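Local coordinates for single-stranded DNA-binding protein WHY3, chloroplastic (Arabidopsis thaliana, PDB 4KOQ) that binds single-stranded DNA as a homotetramer, keeps the plastid genome stable against illegitimate recombination and, in the nucleus, represses transcription of the kinesin KP1, at residues A[15-20]-A[136-141]; A[101-106]-A[124-129]; A[25-30]-A[44-49]. All coordinates share one frame; numbering follows the deposited sequence.

Interaction 1 (A[15-20]-A[136-141]); sequences IYKGKA and YIPITK
Lys-17 lies over the backbone of Pro-138 and against the side chain of Ile-137. Its first carbons do the apolar work. CG comes to 3.8 Å from Ile-137 CG1, and the two side chains cross at about a right angle. The chain then bends, with CD turned back at chi2 (-65°), and NZ reaches the Pro-138 carbonyl. The bond from Lys-17 NZ to Pro-138 O is 2.8 Å long. The ammonium approaches from above the carbonyl plane, 40° out of it. NZ also forms a salt bridge with Glu-143 in the first turn of helix 141-158, so one ammonium ties the strand end to the helix start. The same carboxylate accepts from the backbone N of Thr-140, the N-cap residue of that helix. An alanine in place of Lys-17 would probably leave Pro-138 O and the Glu-143 carboxylate without this cationic partner and open a gap beside Ile-137 CG1 where Lys-17 CG now packs.

The contact joins the two four-stranded antiparallel sheets of the Whirly fold. Segment 15-20 is the turn from strand 9-16 into strand 20-33, and residues 17-20 belong to a region required for single-stranded DNA binding, as inferred from related proteins. Segment 136-141 ends the last strand of the other sheet.

Ile-137 sends its CD1 into this turn. CG1 stands anti to the backbone N (chi1 -170°), and CD1 beyond it sits 3.6 Å from both Ile-15 O and Ala-20 O. The Ala-20 methyl packs against Ile-137 CB and lies 3.4 Å from Tyr-136 O. Further along, Ile-15 meets Ile-139 methyl to methyl, CD1 to CD1 at 3.8 Å. Ile-139 CD1 also touches Ile-15 CG2, at 3.9 Å, while Phe-144 of helix 141-158 packs on the Ile-139 side chain.

Interaction 2 (A[101-106]-A[124-129]); sequences GKVRKV and VQNKLL. With PO4 (phosphate ion), chain B.
Val-124 packs between two side chains of segment 101-106 on the same face of the sheet. Its CG1 is 4.1 Å from Val-103 CG1, and both of its methyls touch Lys-105 CG. The Lys-105 side chain runs beside Val-124, pointing the same way, and continues fully extended. Its NZ reaches O1 of a bound phosphate at 3.1 Å and also bonds to the backbone O of Val-67. The phosphate is probably from the crystallisation liquor; His-91 and Ser-69 hold it too.

Gln-125 makes the hydrogen-bonded antiparallel pair with Arg-104. Gln-125 N donates to Arg-104 O at 2.9 Å, and Arg-104 N donates to Gln-125 O at 3.0 Å. On the face opposite Val-124 their side chains lie side by side. The amide plane stands 84° from the guanidinium plane, with the amide over one guanidinium face. Gln-125 NE2 bonds to Ser-123 OG, which holds the amide from its own strand.

Lys-127 comes next; its CE lies 3.1 Å from Gly-101 O. Its NZ stays 5.0 Å from Arg-104 NH1, a like-charge approach that is likely to be unfavourable. Leu-128 is poorly ordered, and its approach to Lys-102 CB is doubtful.

The pairing lies at the end of the beta hairpin away from its turn, formed by strands 103-111 and 117-126. Strand 87-91 flanks it beyond strand 103-111, and strand 131-140 flanks it beyond strand 117-126. Strand 59-70 of the other sheet packs against the face of Lys-105 and Val-124.

Interaction 3 (A[25-30]-A[44-49]); sequences EPRAPE and EGFLLL
Glu-25 pairs with Leu-48 through two backbone bonds, one each way. Glu-25 N donates to Leu-48 O at 2.9 Å, and Leu-48 N returns the bond to Glu-25 O. The Glu-25 carboxylate leaves the contact and accepts from the backbone N of Val-11.

Pro-26 faces Leu-47 in a non-hydrogen-bonded pair. A proline fits this place, since its nitrogen has no proton to give. Leu-47 CD2 packs on the ring, 3.8 Å from Pro-26 CB. Trp-161 of the second subunit covers both residues.

Arg-27 carries the largest share of the buried surface. Arg-27 N donates to Phe-46 O at 2.9 Å, and Phe-46 N donates to Arg-27 O. Above this pair, Phe-46 CG sits between its backbone N and carbonyl carbon (chi1 60°), and the ring lies under the Arg-27 methylenes. Arg-27 CB stands 3.7 Å from the ring centroid, 15° off the ring normal, in a CH-pi contact. Arg-27 CG lies over the same face, 3.6 Å from Phe-46 CZ. The guanidinium plane is turned 77° from the ring; it is the methylenes that lie over the face. Arg-27 NH2 goes on to Leu-48 CD2, at 3.6 Å.

Beyond Arg-27 the regular pairing of this beta hairpin is interrupted; it resumes at Glu-30, bonded to Thr-42 and Lys-43. Ala-28 O and Glu-44 O are bridged by a water that donates to both. Pro-29 packs on the backbone of Gly-45, where a side chain would collide with Arg-27 O.

The chemistry divides by face. Backbone bonds set the register, Pro-26 and Leu-47 give an apolar surface to the second subunit, and Arg-27 uses its methylenes on Phe-46 while its charged end lies near Arg-8. That like-charge approach probably costs energy, so methylenes and backbone hold Arg-27.

In the fold
The three contacts lie in one Whirly domain, with centres 22 to 24 Å apart and no direct touch. Interaction 3 pairs two strands of the first sheet, and interaction 2 pairs two strands of the second. Interaction 1 bridges the sheets: strand 9-16 neighbours strand 20-33 of interaction 3, and strand 131-140 neighbours strand 117-126 of interaction 2. Interaction 1 also holds part of the region inferred to be needed for single-stranded DNA binding. Interactions 2 and 3 come closest, with nearest atoms about 7 Å apart. The phosphate bound by Lys-105 in interaction 2 lies about 6 Å, nearest atoms, from the Leu-48 side chain of interaction 3.

Interaction 1 (A[15-20]-A[136-141])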
loop_
_atom_site.group_PDB
_atom_site.type_symbol
_atom_site.label_atom_id
_atom_site.label_comp_id
_atom_site.label_asym_id
_atom_site.label_seq_id
_atom_site.Cartn_x
_atom_site.Cartn_y
_atom_site.Cartn_z
ATOM N N ILE A 15 -19.596 -10.922 0.671
ATOM C CA ILE A 15 -20.539 -9.967 0.138
ATOM C C ILE A 15 -21.836 -10.708 -0.024
ATOM O O ILE A 15 -21.880 -11.727 -0.716
ATOM C CB ILE A 15 -20.045 -9.440 -1.185
ATOM C CG1 ILE A 15 -18.718 -8.720 -0.961
ATOM C CG2 ILE A 15 -21.046 -8.469 -1.822
ATOM C CD1 ILE A 15 -17.901 -8.551 -2.201
ATOM N N TYR A 16 -22.877 -10.214 0.637
ATOM C CA TYR A 16 -24.170 -10.875 0.648
ATOM C C TYR A 16 -25.194 -10.045 -0.096
ATOM O O TYR A 16 -25.413 -8.884 0.229
ATOM C CB TYR A 16 -24.624 -11.037 2.086
ATOM C CG TYR A 16 -23.717 -11.870 2.922
ATOM C CD1 TYR A 16 -23.694 -13.237 2.790
ATOM C CD2 TYR A 16 -22.861 -11.283 3.849
ATOM C CE1 TYR A 16 -22.858 -14.005 3.542
ATOM C CE2 TYR A 16 -22.025 -12.052 4.615
ATOM C CZ TYR A 16 -22.036 -13.407 4.462
ATOM O OH TYR A 16 -21.207 -14.188 5.212
ATOM N N LYS A 17 -25.796 -10.614 -1.134
ATOM C CA LYS A 17 -26.763 -9.878 -1.887
ATOM C C LYS A 17 -28.085 -10.635 -1.950
ATOM O O LYS A 17 -28.228 -11.729 -1.390
ATOM C CB LYS A 17 -26.228 -9.563 -3.299
ATOM C CG LYS A 17 -25.064 -8.556 -3.311
ATOM C CD LYS A 17 -25.484 -7.159 -2.806
ATOM C CE LYS A 17 -24.274 -6.310 -2.474
ATOM N NZ LYS A 17 -23.739 -5.685 -3.693
ATOM N N GLY A 18 -29.036 -10.059 -2.675
ATOM C CA GLY A 18 -30.383 -10.586 -2.712
ATOM C C GLY A 18 -30.517 -12.000 -3.226
ATOM O O GLY A 18 -31.298 -12.785 -2.687
ATOM N N LYS A 19 -29.752 -12.329 -4.263
ATOM C CA LYS A 19 -29.882 -13.588 -4.975
ATOM C C LYS A 19 -28.654 -14.473 -4.848
ATOM O O LYS A 19 -28.665 -15.599 -5.300
ATOM C CB LYS A 19 -30.115 -13.303 -6.459
ATOM C CG LYS A 19 -31.432 -12.588 -6.750
ATOM C CD LYS A 19 -31.465 -12.074 -8.181
ATOM C CE LYS A 19 -32.715 -11.265 -8.472
ATOM N NZ LYS A 19 -32.602 -10.561 -9.786
ATOM N N ALA A 20 -27.578 -13.953 -4.263
ATOM C CA ALA A 20 -26.305 -14.688 -4.230
ATOM C C ALA A 20 -25.399 -14.083 -3.167
ATOM O O ALA A 20 -25.617 -12.955 -2.762
ATOM C CB ALA A 20 -25.643 -14.608 -5.555
ATOM N N TYR A 136 -24.530 -15.172 -10.465
ATOM C CA TYR A 136 -24.204 -13.768 -10.711
ATOM C C TYR A 136 -24.322 -13.023 -9.419
ATOM O O TYR A 136 -25.248 -13.293 -8.625
ATOM C CB TYR A 136 -25.227 -13.155 -11.646
ATOM C CG TYR A 136 -25.133 -13.637 -13.067
ATOM C CD1 TYR A 136 -25.756 -14.810 -13.467
ATOM C CD2 TYR A 136 -24.453 -12.895 -14.017
ATOM C CE1 TYR A 136 -25.669 -15.240 -14.793
ATOM C CE2 TYR A 136 -24.347 -13.320 -15.321
ATOM C CZ TYR A 136 -24.976 -14.476 -15.709
ATOM O OH TYR A 136 -24.864 -14.889 -17.022
ATOM N N ILE A 137 -23.449 -12.055 -9.203
ATOM C CA ILE A 137 -23.592 -11.204 -8.028
ATOM C C ILE A 137 -23.130 -9.808 -8.390
ATOM O O ILE A 137 -22.084 -9.629 -8.988
ATOM C CB ILE A 137 -22.877 -11.780 -6.825
ATOM C CG1 ILE A 137 -23.265 -10.996 -5.552
ATOM C CG2 ILE A 137 -21.375 -11.778 -7.060
ATOM C CD1 ILE A 137 -22.649 -11.505 -4.262
ATOM N N PRO A 138 -23.959 -8.812 -8.113
ATOM C CA PRO A 138 -23.544 -7.423 -8.309
ATOM C C PRO A 138 -22.725 -6.901 -7.127
ATOM O O PRO A 138 -23.010 -7.217 -5.963
ATOM C CB PRO A 138 -24.876 -6.672 -8.373
ATOM C CG PRO A 138 -25.779 -7.481 -7.533
ATOM C CD PRO A 138 -25.342 -8.914 -7.638
ATOM N N ILE A 139 -21.706 -6.128 -7.455
ATOM C CA ILE A 139 -20.731 -5.614 -6.486
ATOM C C ILE A 139 -20.759 -4.100 -6.687
ATOM O O ILE A 139 -20.514 -3.633 -7.802
ATOM C CB ILE A 139 -19.310 -6.199 -6.843
ATOM C CG1 ILE A 139 -19.324 -7.749 -6.870
ATOM C CG2 ILE A 139 -18.214 -5.758 -5.904
ATOM C CD1 ILE A 139 -19.712 -8.364 -5.534
ATOM N N THR A 140 -21.048 -3.337 -5.646
ATOM C CA THR A 140 -21.036 -1.870 -5.758
ATOM C C THR A 140 -19.645 -1.347 -5.956
ATOM O O THR A 140 -18.660 -2.026 -5.648
ATOM C CB THR A 140 -21.639 -1.156 -4.522
ATOM O OG1 THR A 140 -20.817 -1.382 -3.367
ATOM C CG2 THR A 140 -23.099 -1.620 -4.241
ATOM N N LYS A 141 -19.533 -0.090 -6.405
ATOM C CA LYS A 141 -18.226 0.558 -6.540
ATOM C C LYS A 141 -17.463 0.532 -5.195
ATOM O O LYS A 141 -16.246 0.309 -5.186
ATOM C CB LYS A 141 -18.405 2.013 -7.042
ATOM C CG LYS A 141 -17.139 2.813 -7.188
ATOM C CD LYS A 141 -17.490 4.223 -7.670
ATOM C CE LYS A 141 -16.286 5.120 -7.802
ATOM N NZ LYS A 141 -16.733 6.554 -7.939
#

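Interaction 2 (A[101-106]-A[124-129])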
loop_
_atom_site.group_PDB
_atom_site.type_symbol
_atom_site.label_atom_id
_atom_site.label_comp_id
_atom_site.label_asym_id
_atom_site.label_seq_id
_atom_site.Cartn_x
_atom_site.Cartn_y
_atom_site.Cartn_z
ATOM N N GLY A 101 -10.967 -31.265 -20.319
ATOM C CA GLY A 101 -11.852 -30.864 -21.391
ATOM C C GLY A 101 -13.322 -31.099 -21.143
ATOM O O GLY A 101 -14.153 -30.698 -21.955
ATOM N N LYS A 102 -13.671 -31.741 -20.036
ATOM C CA LYS A 102 -15.070 -32.073 -19.795
ATOM C C LYS A 102 -15.818 -30.987 -19.005
ATOM O O LYS A 102 -17.041 -30.873 -19.109
ATOM C CB LYS A 102 -15.178 -33.400 -19.073
ATOM C CG LYS A 102 -14.777 -34.585 -19.954
ATOM C CD LYS A 102 -14.844 -35.868 -19.173
ATOM C CE LYS A 102 -14.239 -37.038 -19.960
ATOM N NZ LYS A 102 -14.333 -38.284 -19.161
ATOM N N VAL A 103 -15.074 -30.202 -18.227
ATOM C CA VAL A 103 -15.664 -29.144 -17.401
ATOM C C VAL A 103 -14.908 -27.848 -17.610
ATOM O O VAL A 103 -13.671 -27.824 -17.610
ATOM C CB VAL A 103 -15.652 -29.530 -15.923
ATOM C CG1 VAL A 103 -16.196 -28.383 -15.037
ATOM C CG2 VAL A 103 -16.476 -30.783 -15.719
ATOM N N ARG A 104 -15.653 -26.765 -17.821
ATOM C CA ARG A 104 -15.047 -25.455 -17.977
ATOM C C ARG A 104 -15.631 -24.513 -16.934
ATOM O O ARG A 104 -16.830 -24.465 -16.771
ATOM C CB ARG A 104 -15.358 -24.935 -19.371
ATOM C CG ARG A 104 -14.665 -23.660 -19.767
ATOM C CD ARG A 104 -14.601 -23.521 -21.298
ATOM N NE ARG A 104 -15.363 -22.379 -21.808
ATOM C CZ ARG A 104 -16.577 -22.442 -22.357
ATOM N NH1 ARG A 104 -17.211 -23.603 -22.492
ATOM N NH2 ARG A 104 -17.165 -21.332 -22.781
ATOM N N LYS A 105 -14.776 -23.758 -16.262
ATOM C CA LYS A 105 -15.244 -22.731 -15.328
ATOM C C LYS A 105 -14.812 -21.414 -15.893
ATOM O O LYS A 105 -13.651 -21.229 -16.229
ATOM C CB LYS A 105 -14.635 -22.907 -13.958
ATOM C CG LYS A 105 -15.008 -24.205 -13.254
ATOM C CD LYS A 105 -14.429 -24.202 -11.831
ATOM C CE LYS A 105 -14.957 -25.343 -11.003
ATOM N NZ LYS A 105 -14.426 -25.268 -9.644
ATOM N N VAL A 106 -15.769 -20.500 -15.988
ATOM C CA VAL A 106 -15.527 -19.208 -16.529
ATOM C C VAL A 106 -15.967 -18.159 -15.536
ATOM O O VAL A 106 -17.143 -18.121 -15.139
ATOM C CB VAL A 106 -16.340 -18.982 -17.813
ATOM C CG1 VAL A 106 -15.948 -17.642 -18.423
ATOM C CG2 VAL A 106 -16.083 -20.113 -18.802
ATOM N N VAL A 124 -20.132 -22.623 -14.467
ATOM C CA VAL A 124 -19.421 -23.884 -14.449
ATOM C C VAL A 124 -20.198 -24.822 -15.392
ATOM O O VAL A 124 -21.343 -25.103 -15.136
ATOM C CB VAL A 124 -19.401 -24.478 -13.044
ATOM C CG1 VAL A 124 -18.670 -25.801 -13.054
ATOM C CG2 VAL A 124 -18.728 -23.501 -12.013
ATOM N N GLN A 125 -19.548 -25.276 -16.454
ATOM C CA GLN A 125 -20.247 -25.861 -17.581
ATOM C C GLN A 125 -19.777 -27.288 -17.734
ATOM O O GLN A 125 -18.582 -27.535 -17.874
ATOM C CB GLN A 125 -19.950 -25.068 -18.848
ATOM C CG GLN A 125 -20.298 -23.577 -18.748
ATOM C CD GLN A 125 -19.619 -22.749 -19.825
ATOM O OE1 GLN A 125 -19.057 -23.292 -20.775
ATOM N NE2 GLN A 125 -19.656 -21.433 -19.675
ATOM N N ASN A 126 -20.718 -28.217 -17.664
ATOM C CA ASN A 126 -20.445 -29.616 -17.957
ATOM C C ASN A 126 -21.201 -29.986 -19.213
ATOM O O ASN A 126 -22.402 -30.242 -19.148
ATOM C CB ASN A 126 -20.906 -30.499 -16.806
ATOM C CG ASN A 126 -20.555 -31.962 -17.016
ATOM O OD1 ASN A 126 -20.516 -32.453 -18.147
ATOM N ND2 ASN A 126 -20.286 -32.659 -15.926
ATOM N N LYS A 127 -20.501 -30.003 -20.346
ATOM C CA LYS A 127 -21.138 -30.176 -21.658
ATOM C C LYS A 127 -21.730 -31.571 -21.856
ATOM O O LYS A 127 -22.856 -31.705 -22.349
ATOM C CB LYS A 127 -20.151 -29.876 -22.791
ATOM C CG LYS A 127 -19.064 -30.919 -22.957
ATOM C CD LYS A 127 -17.976 -30.449 -23.905
ATOM C CE LYS A 127 -16.871 -29.738 -23.155
ATOM N NZ LYS A 127 -17.361 -28.579 -22.347
ATOM N N LEU A 128 -20.973 -32.600 -21.480
ATOM C CA LEU A 128 -21.451 -33.981 -21.582
ATOM C C LEU A 128 -22.759 -34.184 -20.807
ATOM O O LEU A 128 -23.579 -35.042 -21.158
ATOM C CB LEU A 128 -20.386 -34.966 -21.073
ATOM C CG LEU A 128 -20.157 -35.038 -19.557
ATOM C CD1 LEU A 128 -20.129 -36.486 -19.088
ATOM C CD2 LEU A 128 -18.870 -34.324 -19.162
ATOM N N LEU A 129 -22.948 -33.387 -19.758
ATOM C CA LEU A 129 -24.119 -33.499 -18.898
ATOM C C LEU A 129 -25.173 -32.421 -19.222
ATOM O O LEU A 129 -26.230 -32.367 -18.579
ATOM C CB LEU A 129 -23.675 -33.403 -17.435
ATOM C CG LEU A 129 -24.643 -33.804 -16.322
ATOM C CD1 LEU A 129 -24.313 -35.185 -15.776
ATOM C CD2 LEU A 129 -24.611 -32.773 -15.206
HETATM P P PO4 B . -10.635 -23.583 -10.158
HETATM O O1 PO4 B . -11.867 -23.563 -9.303
HETATM O O2 PO4 B . -10.779 -24.596 -11.268
HETATM O O3 PO4 B . -10.362 -22.265 -10.797
HETATM O O4 PO4 B . -9.446 -23.909 -9.276
#

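Interaction 3 (A[25-30]-A[44-49])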
loop_
_atom_site.group_PDB
_atom_site.type_symbol
_atom_site.label_atom_id
_atom_site.label_comp_id
_atom_site.label_asym_id
_atom_site.label_seq_id
_atom_site.Cartn_x
_atom_site.Cartn_y
_atom_site.Cartn_z
ATOM N N GLU A 25 -11.413 -16.016 0.089
ATOM C CA GLU A 25 -10.442 -16.475 1.100
ATOM C C GLU A 25 -9.034 -16.567 0.545
ATOM O O GLU A 25 -8.785 -17.199 -0.466
ATOM C CB GLU A 25 -10.816 -17.858 1.663
ATOM C CG GLU A 25 -9.867 -18.291 2.809
ATOM C CD GLU A 25 -10.480 -18.293 4.226
ATOM O OE1 GLU A 25 -11.640 -18.757 4.361
ATOM O OE2 GLU A 25 -9.791 -17.849 5.206
ATOM N N PRO A 26 -8.079 -15.958 1.231
ATOM C CA PRO A 26 -6.723 -16.116 0.719
ATOM C C PRO A 26 -6.128 -17.491 1.052
ATOM O O PRO A 26 -6.499 -18.138 2.042
ATOM C CB PRO A 26 -5.958 -14.987 1.399
ATOM C CG PRO A 26 -6.799 -14.529 2.477
ATOM C CD PRO A 26 -8.159 -15.013 2.348
ATOM N N ARG A 27 -5.212 -17.917 0.200
ATOM C CA ARG A 27 -4.497 -19.187 0.345
ATOM C C ARG A 27 -3.015 -18.918 0.164
ATOM O O ARG A 27 -2.601 -18.258 -0.792
ATOM C CB ARG A 27 -4.954 -20.151 -0.737
ATOM C CG ARG A 27 -6.358 -20.639 -0.572
ATOM C CD ARG A 27 -6.433 -21.521 0.671
ATOM N NE ARG A 27 -7.699 -22.232 0.738
ATOM C CZ ARG A 27 -8.662 -21.987 1.620
ATOM N NH1 ARG A 27 -8.527 -21.051 2.546
ATOM N NH2 ARG A 27 -9.771 -22.693 1.582
ATOM N N ALA A 28 -2.205 -19.444 1.080
ATOM C CA ALA A 28 -0.794 -19.086 1.161
ATOM C C ALA A 28 0.019 -19.721 0.049
ATOM O O ALA A 28 -0.364 -20.754 -0.469
ATOM C CB ALA A 28 -0.239 -19.550 2.524
ATOM N N PRO A 29 1.172 -19.132 -0.289
ATOM C CA PRO A 29 2.062 -19.871 -1.174
ATOM C C PRO A 29 2.582 -21.160 -0.505
ATOM O O PRO A 29 2.462 -21.290 0.711
ATOM C CB PRO A 29 3.194 -18.882 -1.447
ATOM C CG PRO A 29 3.184 -17.949 -0.336
ATOM C CD PRO A 29 1.788 -17.902 0.228
ATOM N N GLU A 30 3.120 -22.073 -1.313
ATOM C CA GLU A 30 3.720 -23.308 -0.819
ATOM C C GLU A 30 5.223 -23.244 -0.994
ATOM O O GLU A 30 5.723 -22.699 -1.974
ATOM C CB GLU A 30 3.168 -24.519 -1.561
ATOM C CG GLU A 30 1.726 -24.818 -1.248
ATOM C CD GLU A 30 1.187 -26.008 -2.036
ATOM O OE1 GLU A 30 1.981 -26.677 -2.730
ATOM O OE2 GLU A 30 -0.033 -26.274 -1.966
ATOM N N GLU A 44 2.752 -20.272 -5.999
ATOM C CA GLU A 44 2.190 -19.005 -5.579
ATOM C C GLU A 44 0.931 -19.228 -4.793
ATOM O O GLU A 44 0.207 -20.214 -4.969
ATOM C CB GLU A 44 1.812 -18.162 -6.782
ATOM C CG GLU A 44 2.897 -17.718 -7.642
ATOM C CD GLU A 44 2.353 -16.883 -8.782
ATOM O OE1 GLU A 44 1.261 -17.243 -9.348
ATOM O OE2 GLU A 44 2.998 -15.845 -9.064
ATOM N N GLY A 45 0.642 -18.274 -3.927
ATOM C CA GLY A 45 -0.645 -18.198 -3.301
ATOM C C GLY A 45 -1.721 -17.807 -4.286
ATOM O O GLY A 45 -1.435 -17.479 -5.433
ATOM N N PHE A 46 -2.971 -17.837 -3.841
ATOM C CA PHE A 46 -4.091 -17.451 -4.723
ATOM C C PHE A 46 -5.264 -17.097 -3.837
ATOM O O PHE A 46 -5.170 -17.200 -2.609
ATOM C CB PHE A 46 -4.474 -18.592 -5.682
ATOM C CG PHE A 46 -4.914 -19.864 -4.987
ATOM C CD1 PHE A 46 -3.969 -20.757 -4.516
ATOM C CD2 PHE A 46 -6.255 -20.175 -4.828
ATOM C CE1 PHE A 46 -4.362 -21.940 -3.868
ATOM C CE2 PHE A 46 -6.651 -21.358 -4.186
ATOM C CZ PHE A 46 -5.688 -22.233 -3.705
ATOM N N LEU A 47 -6.364 -16.663 -4.458
ATOM C CA LEU A 47 -7.581 -16.379 -3.741
ATOM C C LEU A 47 -8.656 -17.366 -4.169
ATOM O O LEU A 47 -8.869 -17.604 -5.372
ATOM C CB LEU A 47 -8.097 -14.954 -4.075
ATOM C CG LEU A 47 -7.179 -13.810 -3.623
ATOM C CD1 LEU A 47 -7.769 -12.450 -3.938
ATOM C CD2 LEU A 47 -6.829 -13.882 -2.154
ATOM N N LEU A 48 -9.350 -17.919 -3.194
ATOM C CA LEU A 48 -10.450 -18.828 -3.450
ATOM C C LEU A 48 -11.775 -18.085 -3.332
ATOM O O LEU A 48 -12.132 -17.567 -2.268
ATOM C CB LEU A 48 -10.457 -19.962 -2.413
ATOM C CG LEU A 48 -11.539 -21.032 -2.639
ATOM C CD1 LEU A 48 -11.393 -21.646 -4.018
ATOM C CD2 LEU A 48 -11.480 -22.104 -1.563
ATOM N N LEU A 49 -12.496 -18.050 -4.435
ATOM C CA LEU A 49 -13.809 -17.436 -4.501
ATOM C C LEU A 49 -14.882 -18.510 -4.429
ATOM O O LEU A 49 -14.819 -19.467 -5.180
ATOM C CB LEU A 49 -13.997 -16.748 -5.844
ATOM C CG LEU A 49 -12.935 -15.793 -6.387
ATOM C CD1 LEU A 49 -13.539 -14.897 -7.468
ATOM C CD2 LEU A 49 -12.328 -14.971 -5.345
HETATM O O HOH W 1 -0.468 -22.232 -2.803
#